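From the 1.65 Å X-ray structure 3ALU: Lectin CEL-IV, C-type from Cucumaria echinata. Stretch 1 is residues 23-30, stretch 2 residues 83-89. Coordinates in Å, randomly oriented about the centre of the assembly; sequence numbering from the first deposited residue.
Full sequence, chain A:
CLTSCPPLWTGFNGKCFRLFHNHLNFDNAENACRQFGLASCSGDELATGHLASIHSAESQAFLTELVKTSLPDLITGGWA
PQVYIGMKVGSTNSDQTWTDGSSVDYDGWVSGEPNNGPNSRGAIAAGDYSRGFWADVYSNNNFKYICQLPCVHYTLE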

ATOM      1  N   HIS A  23       4.819 -26.857 -15.088  1.00 19.65           N
ATOM      2  CA  HIS A  23       4.087 -27.939 -14.459  1.00 18.98           C
ATOM      3  C   HIS A  23       5.074 -28.623 -13.549  1.00 18.96           C
ATOM      4  O   HIS A  23       6.112 -29.132 -14.006  1.00 19.61           O
ATOM      5  N   LEU A  24       4.738 -28.690 -12.268  1.00 16.87           N
ATOM      6  CA  LEU A  24       5.610 -29.287 -11.288  1.00 16.54           C
ATOM      7  C   LEU A  24       4.808 -30.259 -10.441  1.00 16.06           C
ATOM      8  O   LEU A  24       3.590 -30.083 -10.262  1.00 16.04           O
ATOM      9  N   ASN A  25       5.501 -31.227  -9.856  1.00 15.20           N
ATOM     10  CA  ASN A  25       4.819 -32.091  -8.881  1.00 14.92           C
ATOM     11  C   ASN A  25       4.618 -31.346  -7.566  1.00 14.53           C
ATOM     12  O   ASN A  25       5.076 -30.210  -7.411  1.00 14.47           O
ATOM     13  N   PHE A  26       3.905 -31.935  -6.616  1.00 14.21           N
ATOM     14  CA  PHE A  26       3.515 -31.138  -5.470  1.00 13.48           C
ATOM     15  C   PHE A  26       4.708 -30.609  -4.694  1.00 14.05           C
ATOM     16  O   PHE A  26       4.758 -29.436  -4.328  1.00 14.70           O
ATOM     17  N   ASP A  27       5.667 -31.480  -4.396  1.00 13.63           N
ATOM     18  CA  ASP A  27       6.796 -31.080  -3.564  1.00 16.00           C
ATOM     19  C   ASP A  27       7.650 -30.035  -4.290  1.00 14.81           C
ATOM     20  O   ASP A  27       8.115 -29.100  -3.668  1.00 15.91           O
ATOM     21  N   ASN A  28       7.831 -30.195  -5.593  1.00 15.39           N
ATOM     22  CA  ASN A  28       8.590 -29.210  -6.364  1.00 16.08           C
ATOM     23  C   ASN A  28       7.855 -27.870  -6.528  1.00 15.83           C
ATOM     24  O   ASN A  28       8.513 -26.814  -6.562  1.00 15.93           O
ATOM     25  N   ALA A  29       6.509 -27.914  -6.594  1.00 15.23           N
ATOM     26  CA  ALA A  29       5.708 -26.676  -6.620  1.00 14.39           C
ATOM     27  C   ALA A  29       5.838 -25.954  -5.313  1.00 13.98           C
ATOM     28  O   ALA A  29       6.130 -24.749  -5.280  1.00 15.37           O
ATOM     29  N   GLU A  30       5.670 -26.663  -4.195  1.00 12.83           N
ATOM     30  CA  GLU A  30       5.886 -26.040  -2.890  1.00 12.72           C
ATOM     31  C   GLU A  30       7.314 -25.425  -2.794  1.00 14.60           C
ATOM     32  O   GLU A  30       7.485 -24.282  -2.369  1.00 13.74           O
ATOM     33  N   VAL A  83      -4.830 -26.938 -10.649  1.00 13.86           N
ATOM     34  CA  VAL A  83      -3.755 -26.062 -10.235  1.00 13.43           C
ATOM     35  C   VAL A  83      -3.503 -26.318  -8.761  1.00 12.33           C
ATOM     36  O   VAL A  83      -4.443 -26.150  -7.935  1.00 12.19           O
ATOM     37  N   TYR A  84      -2.276 -26.697  -8.390  1.00 11.30           N
ATOM     38  CA  TYR A  84      -1.966 -26.992  -7.015  1.00 11.31           C
ATOM     39  C   TYR A  84      -2.162 -25.833  -6.077  1.00 11.78           C
ATOM     40  O   TYR A  84      -1.835 -24.699  -6.403  1.00 12.47           O
ATOM     41  N   ILE A  85      -2.737 -26.153  -4.913  1.00 10.59           N
ATOM     42  CA  ILE A  85      -2.726 -25.261  -3.762  1.00 10.19           C
ATOM     43  C   ILE A  85      -2.040 -26.019  -2.615  1.00 10.67           C
ATOM     44  O   ILE A  85      -1.679 -27.214  -2.783  1.00 10.54           O
ATOM     45  N   GLY A  86      -1.886 -25.375  -1.471  1.00 10.55           N
ATOM     46  CA  GLY A  86      -1.017 -25.925  -0.399  1.00 10.54           C
ATOM     47  C   GLY A  86      -1.640 -27.006   0.487  1.00 10.41           C
ATOM     48  O   GLY A  86      -1.158 -27.210   1.583  1.00 10.86           O
ATOM     49  N   MET A  87      -2.632 -27.737  -0.035  1.00 10.83           N
ATOM     50  CA  MET A  87      -3.403 -28.716   0.780  1.00 11.30           C
ATOM     51  C   MET A  87      -2.784 -30.111   0.800  1.00 11.85           C
ATOM     52  O   MET A  87      -2.580 -30.715  -0.251  1.00 12.69           O
ATOM     53  N   LYS A  88      -2.536 -30.653   2.009  1.00 12.61           N
ATOM     54  CA  LYS A  88      -2.043 -32.026   2.138  1.00 12.28           C
ATOM     55  C   LYS A  88      -3.082 -32.812   2.927  1.00 13.05           C
ATOM     56  O   LYS A  88      -3.501 -32.369   3.989  1.00 12.83           O
ATOM     57  N   VAL A  89      -3.497 -33.934   2.366  1.00 12.84           N
ATOM     58  CA  VAL A  89      -4.380 -34.872   3.065  1.00 14.15           C
ATOM     59  C   VAL A  89      -3.482 -36.009   3.534  1.00 14.23           C
ATOM     60  O   VAL A  89      -2.842 -36.687   2.674  1.00 13.90           O
TER

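Packing of the strand-corner-strand segment 83-89 against the start of the helix at 26-30, seen along stretch 2. Val83 (chi1 t) lies out of reach of stretch 1, so the contact begins at Tyr84, where Tyr84 CA is 7.0 Å from Phe26 CA. Tyr84 points its CB toward stretch 1, and its chi1 m rotamer (-82°) lays the ring beside the first turn of the helix. Phe26, chi1 t with chi2 at -93°, turns the edge of its ring to the face of Tyr84: the centroids are 5.4 Å apart, the planes meet at 88°, and Phe26 CD2 comes to 3.8 Å from Tyr84 CD1. Phe26 CB sits over the same ring, 4.2 Å from its centroid, in a CH-pi contact. At the edge of the tyrosine ring, Leu24 O approaches Tyr84 CE2 at 3.3 Å, while Ala29, its CB directed toward the strand, adds an apolar contact of 4.2 Å from CB to Tyr84 CD2. The hydroxyl of Tyr84 is hydrogen-bonded elsewhere in the structure. Ile85 (chi1 p, chi2 t) points away and offers its backbone instead, with O 3.3 Å from Phe26 CE2 at the phenyl edge. At Gly86 the chain turns a corner and its backbone borders the phenyl edge, Gly86 C lying 4.2 Å from Phe26 CZ. Met87 (chi1 t, chi2 p, chi3 p) also points away, leaving its O 4.0 Å from Phe26 CE2. Lys88, chi1 m and chi2 t, leaves the backbone sideways and brings the aliphatic CG to 3.9 Å from Phe26 CZ. Val89 (chi1 t) is again out of reach. No hydrogen bond links the stretches; the buried carboxylate of Glu30 is satisfied elsewhere in the structure. Phe26 and Tyr84 thus dominate an interface that buries 309 Å² in all.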

ATOM      1  CB  HIS A  23       3.560 -28.912 -15.508  1.00 19.26           C
ATOM      2  CG  HIS A  23       2.329 -28.445 -16.239  1.00 21.08           C
ATOM      3  ND1 HIS A  23       2.166 -27.163 -16.727  1.00 26.18           N
ATOM      4  CD2 HIS A  23       1.209 -29.117 -16.593  1.00 25.26           C
ATOM      5  CE1 HIS A  23       1.011 -27.066 -17.358  1.00 19.30           C
ATOM      6  NE2 HIS A  23       0.410 -28.240 -17.290  1.00 28.51           N
ATOM      7  CB  LEU A  24       6.155 -28.209 -10.370  1.00 16.93           C
ATOM      8  CG  LEU A  24       7.558 -27.597 -10.537  1.00 22.55           C
ATOM      9  CD1 LEU A  24       8.350 -28.010 -11.805  1.00 20.07           C
ATOM     10  CD2 LEU A  24       7.669 -26.146 -10.137  1.00 20.10           C
ATOM     11  CB  ASN A  25       5.504 -33.467  -8.707  1.00 16.01           C
ATOM     12  CG  ASN A  25       6.889 -33.398  -8.054  1.00 15.78           C
ATOM     13  OD1 ASN A  25       7.716 -34.299  -8.291  1.00 22.64           O
ATOM     14  ND2 ASN A  25       7.145 -32.424  -7.234  1.00 13.86           N
ATOM     15  CB  PHE A  26       2.651 -31.951  -4.493  1.00 13.17           C
ATOM     16  CG  PHE A  26       2.178 -31.137  -3.318  1.00 10.66           C
ATOM     17  CD1 PHE A  26       2.893 -31.102  -2.114  1.00 12.24           C
ATOM     18  CD2 PHE A  26       1.007 -30.398  -3.431  1.00 11.30           C
ATOM     19  CE1 PHE A  26       2.432 -30.318  -1.027  1.00 12.85           C
ATOM     20  CE2 PHE A  26       0.573 -29.589  -2.355  1.00 10.79           C
ATOM     21  CZ  PHE A  26       1.243 -29.570  -1.176  1.00 11.49           C
ATOM     22  CB  ASP A  27       7.648 -32.309  -3.237  1.00 16.89           C
ATOM     23  CG  ASP A  27       7.055 -33.185  -2.117  1.00 23.81           C
ATOM     24  OD1 ASP A  27       6.156 -32.732  -1.366  1.00 25.71           O
ATOM     25  OD2 ASP A  27       7.564 -34.333  -1.960  1.00 28.94           O
ATOM     26  CB  ASN A  28       8.997 -29.769  -7.739  1.00 17.20           C
ATOM     27  CG  ASN A  28      10.096 -30.832  -7.631  1.00 18.92           C
ATOM     28  OD1 ASN A  28      10.251 -31.695  -8.511  1.00 22.57           O
ATOM     29  ND2 ASN A  28      10.834 -30.799  -6.521  1.00 20.15           N
ATOM     30  CB  ALA A  29       4.195 -26.952  -6.991  1.00 12.56           C
ATOM     31  CB  GLU A  30       5.611 -27.049  -1.771  1.00 14.22           C
ATOM     32  CG  GLU A  30       5.972 -26.554  -0.368  1.00 13.24           C
ATOM     33  CD  GLU A  30       5.134 -25.389   0.178  1.00 15.72           C
ATOM     34  OE1 GLU A  30       5.598 -24.831   1.180  1.00 16.42           O
ATOM     35  OE2 GLU A  30       4.025 -25.054  -0.341  1.00 14.87           O
ATOM     36  CB  VAL A  83      -4.200 -24.594 -10.446  1.00 13.73           C
ATOM     37  CG1 VAL A  83      -3.142 -23.593  -9.933  1.00 14.55           C
ATOM     38  CG2 VAL A  83      -4.566 -24.325 -11.965  1.00 16.04           C
ATOM     39  CB  TYR A  84      -0.524 -27.462  -6.838  1.00 10.94           C
ATOM     40  CG  TYR A  84      -0.283 -28.907  -7.125  1.00 12.02           C
ATOM     41  CD1 TYR A  84      -1.088 -29.917  -6.528  1.00 12.50           C
ATOM     42  CD2 TYR A  84       0.801 -29.295  -7.910  1.00 13.43           C
ATOM     43  CE1 TYR A  84      -0.822 -31.266  -6.783  1.00 12.49           C
ATOM     44  CE2 TYR A  84       1.075 -30.639  -8.156  1.00 12.54           C
ATOM     45  CZ  TYR A  84       0.270 -31.626  -7.552  1.00 15.48           C
ATOM     46  OH  TYR A  84       0.535 -32.963  -7.820  1.00 14.67           O
ATOM     47  CB  ILE A  85      -4.148 -24.846  -3.385  1.00 10.76           C
ATOM     48  CG1 ILE A  85      -4.982 -26.093  -3.055  1.00 12.20           C
ATOM     49  CG2 ILE A  85      -4.800 -24.027  -4.544  1.00 11.41           C
ATOM     50  CD1 ILE A  85      -6.463 -25.735  -2.644  1.00 13.19           C
ATOM     51  CB  MET A  87      -4.824 -28.792   0.188  1.00 10.63           C
ATOM     52  CG  MET A  87      -5.755 -29.862   0.809  1.00 12.25           C
ATOM     53  SD  MET A  87      -5.878 -29.872   2.609  1.00 14.96           S
ATOM     54  CE  MET A  87      -6.868 -28.396   2.897  1.00 16.63           C
ATOM     55  CB  LYS A  88      -0.707 -32.042   2.900  1.00 13.83           C
ATOM     56  CG  LYS A  88       0.401 -31.295   2.176  1.00 15.22           C
ATOM     57  CD  LYS A  88       1.709 -31.415   2.950  1.00 20.61           C
ATOM     58  CE  LYS A  88       1.677 -30.558   4.196  1.00 26.59           C
ATOM     59  NZ  LYS A  88       3.025 -30.343   4.830  1.00 32.18           N
ATOM     60  CB  VAL A  89      -5.498 -35.372   2.110  1.00 13.93           C
ATOM     61  CG1 VAL A  89      -6.435 -36.354   2.878  1.00 15.96           C
ATOM     62  CG2 VAL A  89      -6.241 -34.186   1.496  1.00 13.92           C
TER